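PDB 2V6K: maleylpyruvate isomerase from Ralstonia sp., which catalyses the glutathione-dependent isomerisation of maleylpyruvate to fumarylpyruvate, a step in the bacterial degradation of naphthalene. Local coordinates for residues T13-R18 against L169-E174; A138-Y143 against P187-V192; G154-G159 against L164-L169. One frame throughout, in Å; residues are numbered along the deposited sequence.

Contacts 1 and 3 both use helix 164-178 of the glutathione transferase fold, and contact 2 packs beside it. Contact 1 joins this helix to helix 12-24 of the thioredoxin-like N-terminal domain, beside the bound glutathione conjugate. Contact 3 holds the beginning of the same helix to the loop in front of it, about 12 Å from contact 1 between centres, and the two share L169. Contact 2 packs helix 125-149 on helix 187-196, about 14 Å from contact 1 and 11 Å from contact 3; along the chain its segments enclose those of contact 3 and alternate with those of contact 1. Contacts 2 and 3 thus lie within the helical C-terminal domain, while contact 1 joins it to the glutathione-binding domain.

Contact 1: residues T13-R18 against L169-E174; sequences TSHRLR and LVPQVE. With TGG (gamma-glutamyl-S-(1,2-dicarboxyethyl)cysteinylglycine), chain C.
H15 sets one face of its imidazole against CG of P171, the two side chains crossing at a slant, and this CH-pi contact is the centre of the interface. CG of P171 stands over the face of the histidine ring, 3.7 Å from the ring centroid and 19° off its normal. Next to it, P171 CB comes to 3.5 Å from H15 ND1. With its CG anti to the backbone N (chi1 -175°), H15 carries its ring out from helix 12-24 to the proline. Proline suits the place because its nitrogen has no hydrogen to give the preceding turn: the helix kinks there, and a compact, rigid hydrocarbon is turned to the neighbour.

Further van der Waals contacts flank it. V170 CG1 approaches H15 NE2 obliquely at 4.1 Å, and P171 CG also lies 3.5 Å from the backbone N of R16. The two helix segments run roughly antiparallel, their axes 8.5 Å apart and 147° between directions.

Polar groups work on the ligand side. The long chain of R16, bent at chi3, brings NH1 to 3.4 Å from OC1 of the ligand's gamma-glutamyl carboxylate; S67 accepts a hydrogen bond from the same nitrogen and so helps to place it. T13 CG2 rests 3.6 Å above one face of this guanidinium. The T13 hydroxyl is hydrogen-bonded to V54 O, and its OG1 lies 3.1 Å from CB2 of the ligand's cysteinyl part, in keeping with T13 being a glutathione-binding residue.

No hydrogen bond crosses between the segments. The chemistry therefore implies a division of labour: hydrocarbon and imidazole surfaces join the two domains, leaving the hydroxyl and guanidinium groups to serve the glutathione site and the gamma-glutamyl carboxylate, whose charge R16 would probably help to balance.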
loop_
_atom_site.group_PDB
_atom_site.type_symbol
_atom_site.label_atom_id
_atom_site.label_comp_id
_atom_site.label_asym_id
_atom_site.label_seq_id
_atom_site.Cartn_x
_atom_site.Cartn_y
_atom_site.Cartn_z
ATOM N N THR A 13 7.219 -7.540 5.763
ATOM C CA THR A 13 6.947 -6.216 6.323
ATOM C C THR A 13 7.782 -5.973 7.575
ATOM O O THR A 13 8.160 -4.838 7.850
ATOM C CB THR A 13 5.470 -6.018 6.655
ATOM O OG1 THR A 13 5.033 -7.119 7.465
ATOM C CG2 THR A 13 4.631 -5.951 5.387
ATOM N N SER A 14 8.073 -7.027 8.335
ATOM C CA SER A 14 8.975 -6.896 9.482
ATOM C C SER A 14 10.378 -6.548 9.012
ATOM O O SER A 14 11.013 -5.640 9.541
ATOM C CB SER A 14 9.025 -8.195 10.282
ATOM O OG SER A 14 7.763 -8.493 10.864
ATOM N N HIS A 15 10.859 -7.294 8.024
ATOM C CA HIS A 15 12.164 -7.096 7.397
ATOM C C HIS A 15 12.287 -5.661 6.868
ATOM O O HIS A 15 13.292 -4.983 7.124
ATOM C CB HIS A 15 12.276 -8.155 6.288
ATOM C CG HIS A 15 13.599 -8.220 5.590
ATOM N ND1 HIS A 15 13.815 -9.097 4.548
ATOM C CD2 HIS A 15 14.754 -7.527 5.750
ATOM C CE1 HIS A 15 15.047 -8.944 4.097
ATOM N NE2 HIS A 15 15.640 -8.002 4.812
ATOM N N ARG A 16 11.250 -5.205 6.160
ATOM C CA ARG A 16 11.163 -3.847 5.627
ATOM C C ARG A 16 11.403 -2.795 6.714
ATOM O O ARG A 16 12.223 -1.881 6.552
ATOM C CB ARG A 16 9.778 -3.684 4.991
ATOM C CG ARG A 16 9.476 -2.363 4.298
ATOM C CD ARG A 16 7.978 -2.223 4.098
ATOM N NE ARG A 16 7.473 -3.227 3.165
ATOM C CZ ARG A 16 6.184 -3.430 2.905
ATOM N NH1 ARG A 16 5.252 -2.729 3.544
ATOM N NH2 ARG A 16 5.825 -4.347 2.013
ATOM N N LEU A 17 10.690 -2.932 7.824
ATOM C CA LEU A 17 10.815 -1.977 8.914
ATOM C C LEU A 17 12.156 -2.109 9.639
ATOM O O LEU A 17 12.755 -1.098 10.032
ATOM C CB LEU A 17 9.630 -2.103 9.877
ATOM C CG LEU A 17 9.632 -1.189 11.105
ATOM C CD1 LEU A 17 9.837 0.276 10.722
ATOM C CD2 LEU A 17 8.338 -1.348 11.863
ATOM N N ARG A 18 12.643 -3.337 9.799
ATOM C CA ARG A 18 13.952 -3.529 10.426
ATOM C C ARG A 18 15.047 -2.821 9.644
ATOM O O ARG A 18 15.948 -2.233 10.240
ATOM C CB ARG A 18 14.297 -5.013 10.592
ATOM C CG ARG A 18 13.471 -5.727 11.655
ATOM C CD ARG A 18 13.977 -7.143 11.933
ATOM N NE ARG A 18 14.097 -8.005 10.753
ATOM C CZ ARG A 18 13.274 -9.012 10.449
ATOM N NH1 ARG A 18 12.214 -9.292 11.209
ATOM N NH2 ARG A 18 13.510 -9.737 9.365
ATOM N N LEU A 169 12.066 -3.084 -1.417
ATOM C CA LEU A 169 12.502 -3.994 -2.471
ATOM C C LEU A 169 13.216 -5.233 -1.937
ATOM O O LEU A 169 12.929 -6.356 -2.367
ATOM C CB LEU A 169 13.394 -3.272 -3.490
ATOM C CG LEU A 169 13.889 -4.148 -4.642
ATOM C CD1 LEU A 169 12.729 -4.546 -5.553
ATOM C CD2 LEU A 169 14.986 -3.428 -5.417
ATOM N N VAL A 170 14.150 -5.032 -1.015
ATOM C CA VAL A 170 14.984 -6.134 -0.547
ATOM C C VAL A 170 14.165 -7.304 0.044
ATOM O O VAL A 170 14.364 -8.446 -0.351
ATOM C CB VAL A 170 16.131 -5.629 0.364
ATOM C CG1 VAL A 170 16.784 -6.761 1.125
ATOM C CG2 VAL A 170 17.165 -4.902 -0.492
ATOM N N PRO A 171 13.233 -7.027 0.973
ATOM C CA PRO A 171 12.399 -8.129 1.460
ATOM C C PRO A 171 11.554 -8.777 0.368
ATOM O O PRO A 171 11.305 -9.981 0.413
ATOM C CB PRO A 171 11.504 -7.460 2.506
ATOM C CG PRO A 171 12.282 -6.258 2.938
ATOM C CD PRO A 171 12.913 -5.769 1.665
ATOM N N GLN A 172 11.140 -7.999 -0.627
ATOM C CA GLN A 172 10.344 -8.552 -1.718
ATOM C C GLN A 172 11.159 -9.510 -2.590
ATOM O O GLN A 172 10.626 -10.519 -3.080
ATOM C CB GLN A 172 9.716 -7.438 -2.553
ATOM C CG GLN A 172 8.661 -7.943 -3.524
ATOM C CD GLN A 172 7.534 -8.659 -2.815
ATOM O OE1 GLN A 172 6.704 -8.033 -2.154
ATOM N NE2 GLN A 172 7.500 -9.990 -2.946
ATOM N N VAL A 173 12.445 -9.210 -2.779
ATOM C CA VAL A 173 13.329 -10.102 -3.522
ATOM C C VAL A 173 13.526 -11.400 -2.732
ATOM O O VAL A 173 13.555 -12.483 -3.312
ATOM C CB VAL A 173 14.678 -9.430 -3.841
ATOM C CG1 VAL A 173 15.607 -10.406 -4.539
ATOM C CG2 VAL A 173 14.465 -8.212 -4.717
ATOM N N GLU A 174 13.637 -11.287 -1.410
ATOM C CA GLU A 174 13.765 -12.462 -0.563
ATOM C C GLU A 174 12.532 -13.368 -0.698
ATOM O O GLU A 174 12.664 -14.594 -0.805
ATOM C CB GLU A 174 14.032 -12.046 0.892
ATOM C CG GLU A 174 13.970 -13.175 1.922
ATOM C CD GLU A 174 15.059 -14.220 1.759
ATOM O OE1 GLU A 174 16.116 -13.920 1.164
ATOM O OE2 GLU A 174 14.855 -15.352 2.246
HETATM O OC1 TGG C . 2.865 -2.989 5.896
HETATM C CO1 TGG C . 2.078 -3.266 6.823
HETATM O OT1 TGG C . 2.367 -3.164 8.033
HETATM C CA1 TGG C . 0.700 -3.730 6.445
HETATM N NN1 TGG C . 0.237 -3.023 5.256
HETATM C CB1 TGG C . 0.698 -5.222 6.132
HETATM C CG1 TGG C . 1.048 -6.045 7.361
HETATM C CD1 TGG C . 0.786 -7.539 7.222
HETATM O OE1 TGG C . 0.513 -7.987 5.916
HETATM N NN2 TGG C . 1.848 -8.286 7.821
HETATM C CA2 TGG C . 2.078 -9.679 7.550
HETATM C CO2 TGG C . 1.104 -10.384 8.485
HETATM O OC2 TGG C . 1.413 -10.242 9.850
HETATM N NN3 TGG C . 0.742 -11.714 8.098
HETATM C CA3 TGG C . 0.010 -12.557 9.020
HETATM C CO3 TGG C . -1.124 -13.227 8.299
HETATM O OC3 TGG C . -1.295 -12.999 7.085
HETATM O OT3 TGG C . -1.839 -14.004 8.974
HETATM C CB2 TGG C . 3.563 -9.835 7.807
HETATM S SG2 TGG C . 4.167 -11.477 7.870
HETATM C CD2 TGG C . 4.094 -12.220 6.275
HETATM C CE2 TGG C . 5.156 -11.623 5.382
HETATM O OE2 TGG C . 6.167 -12.292 5.068
HETATM O OF2 TGG C . 5.002 -10.450 4.971
HETATM C CF2 TGG C . 4.303 -13.711 6.541
HETATM C CH2 TGG C . 4.093 -14.591 5.335
HETATM O OI2 TGG C . 3.506 -14.131 4.339
HETATM O OJ2 TGG C . 4.536 -15.762 5.386
#

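Contact 2: residues A138-Y143 against P187-V192; sequences AGFDAY and PLIRAV
I189 drives its side chain between F140 and Y143, a helix-to-helix contact inside the all-helical C-terminal domain of the glutathione transferase fold. The two aromatic residues, three positions apart, lie on the same flank of helix 125-149, and I189 from the first turn of helix 187-196 meets both. Its CG1 is anti to the carbonyl carbon (chi1 -75°) and the chain then runs on extended to CD1, the atom that reaches farthest. That methyl sits over one face of the F140 ring, 4.1 Å from the centroid and 26° off the normal, a CH-pi contact in which the side chains cross at about a right angle; the closest carbon is F140 CG, at 3.7 Å. Y143 is met less squarely: its CD2 lies 3.9 Å from I189 CG1. A slim branched aliphatic chain suits this site, where two broad rings offer surface to it, and all three residues are buried. The hydroxyl of Y143 looks beyond the pair and is hydrogen-bonded to S157.

Away from this packed side the segments part. D141 is exposed, although its OD1 is hydrogen-bonded to the hydroxyl of Y186, and P187 and A191 are exposed on the other helix. A proline suits the start of a helix, where its missing N-H costs nothing. The amides that follow, of L188 and I189, are each taken by one carboxylate oxygen of E144, so that an acid from the first helix binds the N-terminal end of the second. A138 and A142, small residues, pack against R112 and Q51 of the second subunit. The isoleucine also touches the backbone: its CD1 lies 3.8 Å from the carbonyl oxygen of F140.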
loop_
_atom_site.group_PDB
_atom_site.type_symbol
_atom_site.label_atom_id
_atom_site.label_comp_id
_atom_site.label_asym_id
_atom_site.label_seq_id
_atom_site.Cartn_x
_atom_site.Cartn_y
_atom_site.Cartn_z
ATOM N N ALA A 138 4.789 -9.426 -12.214
ATOM C CA ALA A 138 4.116 -8.243 -12.737
ATOM C C ALA A 138 4.683 -6.980 -12.089
ATOM O O ALA A 138 4.984 -5.997 -12.778
ATOM C CB ALA A 138 2.609 -8.333 -12.515
ATOM N N GLY A 139 4.840 -7.010 -10.770
ATOM C CA GLY A 139 5.363 -5.856 -10.043
ATOM C C GLY A 139 6.814 -5.570 -10.369
ATOM O O GLY A 139 7.191 -4.414 -10.551
ATOM N N PHE A 140 7.625 -6.623 -10.440
ATOM C CA PHE A 140 9.034 -6.476 -10.801
ATOM C C PHE A 140 9.217 -6.027 -12.254
ATOM O O PHE A 140 10.148 -5.287 -12.546
ATOM C CB PHE A 140 9.807 -7.766 -10.523
ATOM C CG PHE A 140 10.212 -7.956 -9.077
ATOM C CD1 PHE A 140 9.756 -7.107 -8.061
ATOM C CD2 PHE A 140 11.045 -9.011 -8.733
ATOM C CE1 PHE A 140 10.146 -7.306 -6.736
ATOM C CE2 PHE A 140 11.447 -9.217 -7.414
ATOM C CZ PHE A 140 10.991 -8.369 -6.412
ATOM N N ASP A 141 8.341 -6.458 -13.165
ATOM C CA ASP A 141 8.382 -5.924 -14.535
ATOM C C ASP A 141 8.343 -4.394 -14.496
ATOM O O ASP A 141 9.143 -3.728 -15.159
ATOM C CB ASP A 141 7.213 -6.428 -15.392
ATOM C CG ASP A 141 7.358 -7.875 -15.826
ATOM O OD1 ASP A 141 8.459 -8.452 -15.739
ATOM O OD2 ASP A 141 6.332 -8.443 -16.268
ATOM N N ALA A 142 7.413 -3.849 -13.715
ATOM C CA ALA A 142 7.236 -2.403 -13.631
ATOM C C ALA A 142 8.390 -1.729 -12.899
ATOM O O ALA A 142 8.901 -0.710 -13.360
ATOM C CB ALA A 142 5.911 -2.064 -12.967
ATOM N N TYR A 143 8.788 -2.295 -11.759
ATOM C CA TYR A 143 9.867 -1.737 -10.947
ATOM C C TYR A 143 11.161 -1.694 -11.765
ATOM O O TYR A 143 11.844 -0.659 -11.814
ATOM C CB TYR A 143 10.036 -2.588 -9.684
ATOM C CG TYR A 143 10.747 -1.935 -8.525
ATOM C CD1 TYR A 143 10.057 -1.595 -7.373
ATOM C CD2 TYR A 143 12.120 -1.691 -8.566
ATOM C CE1 TYR A 143 10.704 -1.022 -6.291
ATOM C CE2 TYR A 143 12.777 -1.103 -7.488
ATOM C CZ TYR A 143 12.055 -0.771 -6.354
ATOM O OH TYR A 143 12.678 -0.193 -5.274
ATOM N N PRO A 187 17.714 -7.802 -13.942
ATOM C CA PRO A 187 19.101 -7.579 -13.543
ATOM C C PRO A 187 19.316 -6.318 -12.711
ATOM O O PRO A 187 20.205 -6.297 -11.862
ATOM C CB PRO A 187 19.835 -7.464 -14.883
ATOM C CG PRO A 187 18.784 -7.016 -15.849
ATOM C CD PRO A 187 17.559 -7.751 -15.406
ATOM N N LEU A 188 18.518 -5.281 -12.949
ATOM C CA LEU A 188 18.704 -4.037 -12.213
ATOM C C LEU A 188 18.261 -4.216 -10.770
ATOM O O LEU A 188 18.957 -3.792 -9.844
ATOM C CB LEU A 188 17.998 -2.865 -12.902
ATOM C CG LEU A 188 18.432 -2.575 -14.352
ATOM C CD1 LEU A 188 17.629 -1.428 -14.938
ATOM C CD2 LEU A 188 19.934 -2.304 -14.485
ATOM N N ILE A 189 17.129 -4.889 -10.580
ATOM C CA ILE A 189 16.671 -5.263 -9.250
ATOM C C ILE A 189 17.700 -6.157 -8.554
ATOM O O ILE A 189 18.030 -5.936 -7.385
ATOM C CB ILE A 189 15.280 -5.943 -9.318
ATOM C CG1 ILE A 189 14.196 -4.887 -9.567
ATOM C CG2 ILE A 189 14.976 -6.735 -8.050
ATOM C CD1 ILE A 189 12.809 -5.464 -9.846
ATOM N N ARG A 190 18.233 -7.146 -9.271
ATOM C CA ARG A 190 19.222 -8.036 -8.670
ATOM C C ARG A 190 20.463 -7.258 -8.232
ATOM O O ARG A 190 21.019 -7.521 -7.161
ATOM C CB ARG A 190 19.590 -9.173 -9.626
ATOM C CG ARG A 190 18.513 -10.256 -9.710
ATOM C CD ARG A 190 18.957 -11.443 -10.550
ATOM N NE ARG A 190 18.800 -11.241 -11.996
ATOM C CZ ARG A 190 19.795 -11.006 -12.849
ATOM N NH1 ARG A 190 21.053 -10.909 -12.422
ATOM N NH2 ARG A 190 19.533 -10.863 -14.144
ATOM N N ALA A 191 20.879 -6.282 -9.038
ATOM C CA ALA A 191 22.048 -5.467 -8.699
ATOM C C ALA A 191 21.782 -4.575 -7.486
ATOM O O ALA A 191 22.651 -4.421 -6.632
ATOM C CB ALA A 191 22.504 -4.647 -9.888
ATOM N N VAL A 192 20.582 -4.006 -7.396
ATOM C CA VAL A 192 20.219 -3.195 -6.228
ATOM C C VAL A 192 20.212 -4.063 -4.972
ATOM O O VAL A 192 20.760 -3.677 -3.932
ATOM C CB VAL A 192 18.850 -2.501 -6.400
ATOM C CG1 VAL A 192 18.396 -1.870 -5.083
ATOM C CG2 VAL A 192 18.925 -1.452 -7.496
#

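Contact 3: residues G154-G159 against L164-L169; sequences GRYSFG and LADCYL
S157 grips one carboxylate oxygen of D166 with two donors. Its backbone N gives a hydrogen bond of 2.9 Å to D166 OD1, N-H...O angle 151°; OD1 receives it with its syn lone pair, on the side of the other oxygen. The S157 hydroxyl donates to that same D166 OD1 from OG at 2.7 Å, but from above the carboxylate plane, tilted 39° out of it. Serine suits the place because its short side chain, with OG beside the backbone N (chi1 -66°), lets hydroxyl and amide converge on a single acceptor.

The other oxygen is held by a water, which donates to D166 OD2 at 2.6 Å and accepts from F158 N. Carbon contacts add to this shell: Y156 CB lies 3.4 Å from D166 OD2, and S157 CB rests 3.9 Å from the methyl of A165.

OD2 has a further task, accepting the backbone N-H of T163. D166 is thereby the third residue after the N-cap position in an N-capping box, a feature well known at the start of this helix in glutathione transferases; T163 OG1 returns only a weak bond, to A165 N. With several donors around it, the buried carboxylate would probably stay ionised, and a negative group here would suit the positive end of the helix dipole.

Farther out, V192 of helix 187-196 packs on the side chains of both S157 and D166. The loop closes on itself through G154 N and G159 O, 2.8 Å apart; G159 has a positive phi, a conformation that favours glycine. R155 CB stands 3.9 Å above the plane of the Y156 ring, over its centre, and the guanidinium of R155 forms a salt bridge through NE to D160 OD1.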
loop_
_atom_site.group_PDB
_atom_site.type_symbol
_atom_site.label_atom_id
_atom_site.label_comp_id
_atom_site.label_asym_id
_atom_site.label_seq_id
_atom_site.Cartn_x
_atom_site.Cartn_y
_atom_site.Cartn_z
ATOM N N GLY A 154 22.211 5.522 -9.191
ATOM C CA GLY A 154 23.468 4.849 -8.876
ATOM C C GLY A 154 23.245 3.390 -8.517
ATOM O O GLY A 154 22.576 2.662 -9.252
ATOM N N ARG A 155 23.794 2.972 -7.378
ATOM C CA ARG A 155 23.777 1.566 -6.953
ATOM C C ARG A 155 22.429 1.091 -6.423
ATOM O O ARG A 155 22.171 -0.114 -6.349
ATOM C CB ARG A 155 24.830 1.335 -5.866
ATOM C CG ARG A 155 26.263 1.530 -6.335
ATOM C CD ARG A 155 27.223 1.666 -5.158
ATOM N NE ARG A 155 27.020 2.916 -4.426
ATOM C CZ ARG A 155 27.625 3.234 -3.285
ATOM N NH1 ARG A 155 28.487 2.398 -2.722
ATOM N NH2 ARG A 155 27.365 4.399 -2.705
ATOM N N TYR A 156 21.573 2.030 -6.036
ATOM C CA TYR A 156 20.340 1.689 -5.334
ATOM C C TYR A 156 19.113 2.005 -6.179
ATOM O O TYR A 156 19.247 2.344 -7.354
ATOM C CB TYR A 156 20.316 2.382 -3.964
ATOM C CG TYR A 156 21.582 2.111 -3.184
ATOM C CD1 TYR A 156 21.819 0.862 -2.604
ATOM C CD2 TYR A 156 22.566 3.085 -3.068
ATOM C CE1 TYR A 156 22.997 0.605 -1.906
ATOM C CE2 TYR A 156 23.750 2.841 -2.372
ATOM C CZ TYR A 156 23.959 1.602 -1.798
ATOM O OH TYR A 156 25.129 1.368 -1.116
ATOM N N SER A 157 17.922 1.881 -5.601
ATOM C CA SER A 157 16.697 2.101 -6.378
ATOM C C SER A 157 16.584 3.526 -6.901
ATOM O O SER A 157 16.025 3.756 -7.969
ATOM C CB SER A 157 15.453 1.781 -5.550
ATOM O OG SER A 157 15.378 0.402 -5.225
ATOM N N PHE A 158 17.098 4.472 -6.126
ATOM C CA PHE A 158 17.037 5.885 -6.463
ATOM C C PHE A 158 18.321 6.551 -5.990
ATOM O O PHE A 158 18.720 6.396 -4.835
ATOM C CB PHE A 158 15.827 6.541 -5.788
ATOM C CG PHE A 158 15.644 7.987 -6.157
ATOM C CD1 PHE A 158 14.867 8.339 -7.253
ATOM C CD2 PHE A 158 16.255 8.989 -5.415
ATOM C CE1 PHE A 158 14.700 9.677 -7.609
ATOM C CE2 PHE A 158 16.103 10.326 -5.765
ATOM C CZ PHE A 158 15.322 10.670 -6.864
ATOM N N GLY A 159 18.963 7.291 -6.886
ATOM C CA GLY A 159 20.220 7.952 -6.551
ATOM C C GLY A 159 21.295 6.970 -6.120
ATOM O O GLY A 159 21.291 5.811 -6.536
ATOM N N LEU A 164 13.880 4.635 1.192
ATOM C CA LEU A 164 12.850 3.708 1.639
ATOM C C LEU A 164 12.409 2.727 0.551
ATOM O O LEU A 164 11.941 1.638 0.869
ATOM C CB LEU A 164 11.672 4.391 2.346
ATOM C CG LEU A 164 10.785 5.442 1.696
ATOM C CD1 LEU A 164 9.820 4.828 0.694
ATOM C CD2 LEU A 164 10.024 6.172 2.801
ATOM N N ALA A 165 12.598 3.068 -0.725
ATOM C CA ALA A 165 12.271 2.106 -1.785
ATOM C C ALA A 165 13.079 0.815 -1.617
ATOM O O ALA A 165 12.547 -0.286 -1.780
ATOM C CB ALA A 165 12.486 2.709 -3.169
ATOM N N ASP A 166 14.351 0.942 -1.251
ATOM C CA ASP A 166 15.194 -0.236 -1.034
ATOM C C ASP A 166 14.729 -1.048 0.164
ATOM O O ASP A 166 14.868 -2.276 0.180
ATOM C CB ASP A 166 16.654 0.172 -0.841
ATOM C CG ASP A 166 17.182 0.982 -1.997
ATOM O OD1 ASP A 166 17.087 0.517 -3.153
ATOM O OD2 ASP A 166 17.701 2.088 -1.742
ATOM N N CYS A 167 14.186 -0.366 1.171
ATOM C CA CYS A 167 13.627 -1.046 2.339
ATOM C C CYS A 167 12.479 -1.959 1.947
ATOM O O CYS A 167 12.305 -3.010 2.552
ATOM C CB CYS A 167 13.142 -0.053 3.393
ATOM S SG CYS A 167 14.418 0.994 4.086
ATOM N N TYR A 168 11.706 -1.556 0.940
ATOM C CA TYR A 168 10.620 -2.391 0.431
ATOM C C TYR A 168 11.125 -3.450 -0.547
ATOM O O TYR A 168 10.646 -4.586 -0.535
ATOM C CB TYR A 168 9.582 -1.542 -0.293
ATOM C CG TYR A 168 8.658 -0.694 0.555
ATOM C CD1 TYR A 168 7.281 -0.934 0.559
ATOM C CD2 TYR A 168 9.135 0.397 1.286
ATOM C CE1 TYR A 168 6.412 -0.136 1.287
ATOM C CE2 TYR A 168 8.265 1.209 2.020
ATOM C CZ TYR A 168 6.905 0.939 2.005
ATOM O OH TYR A 168 6.030 1.741 2.688
ATOM N N LEU A 169 12.066 -3.084 -1.417
ATOM C CA LEU A 169 12.502 -3.994 -2.471
ATOM C C LEU A 169 13.216 -5.233 -1.937
ATOM O O LEU A 169 12.929 -6.356 -2.367
ATOM C CB LEU A 169 13.394 -3.272 -3.490
ATOM C CG LEU A 169 13.889 -4.148 -4.642
ATOM C CD1 LEU A 169 12.729 -4.546 -5.553
ATOM C CD2 LEU A 169 14.986 -3.428 -5.417
HETATM O O HOH W 1 17.504 4.177 -3.293
#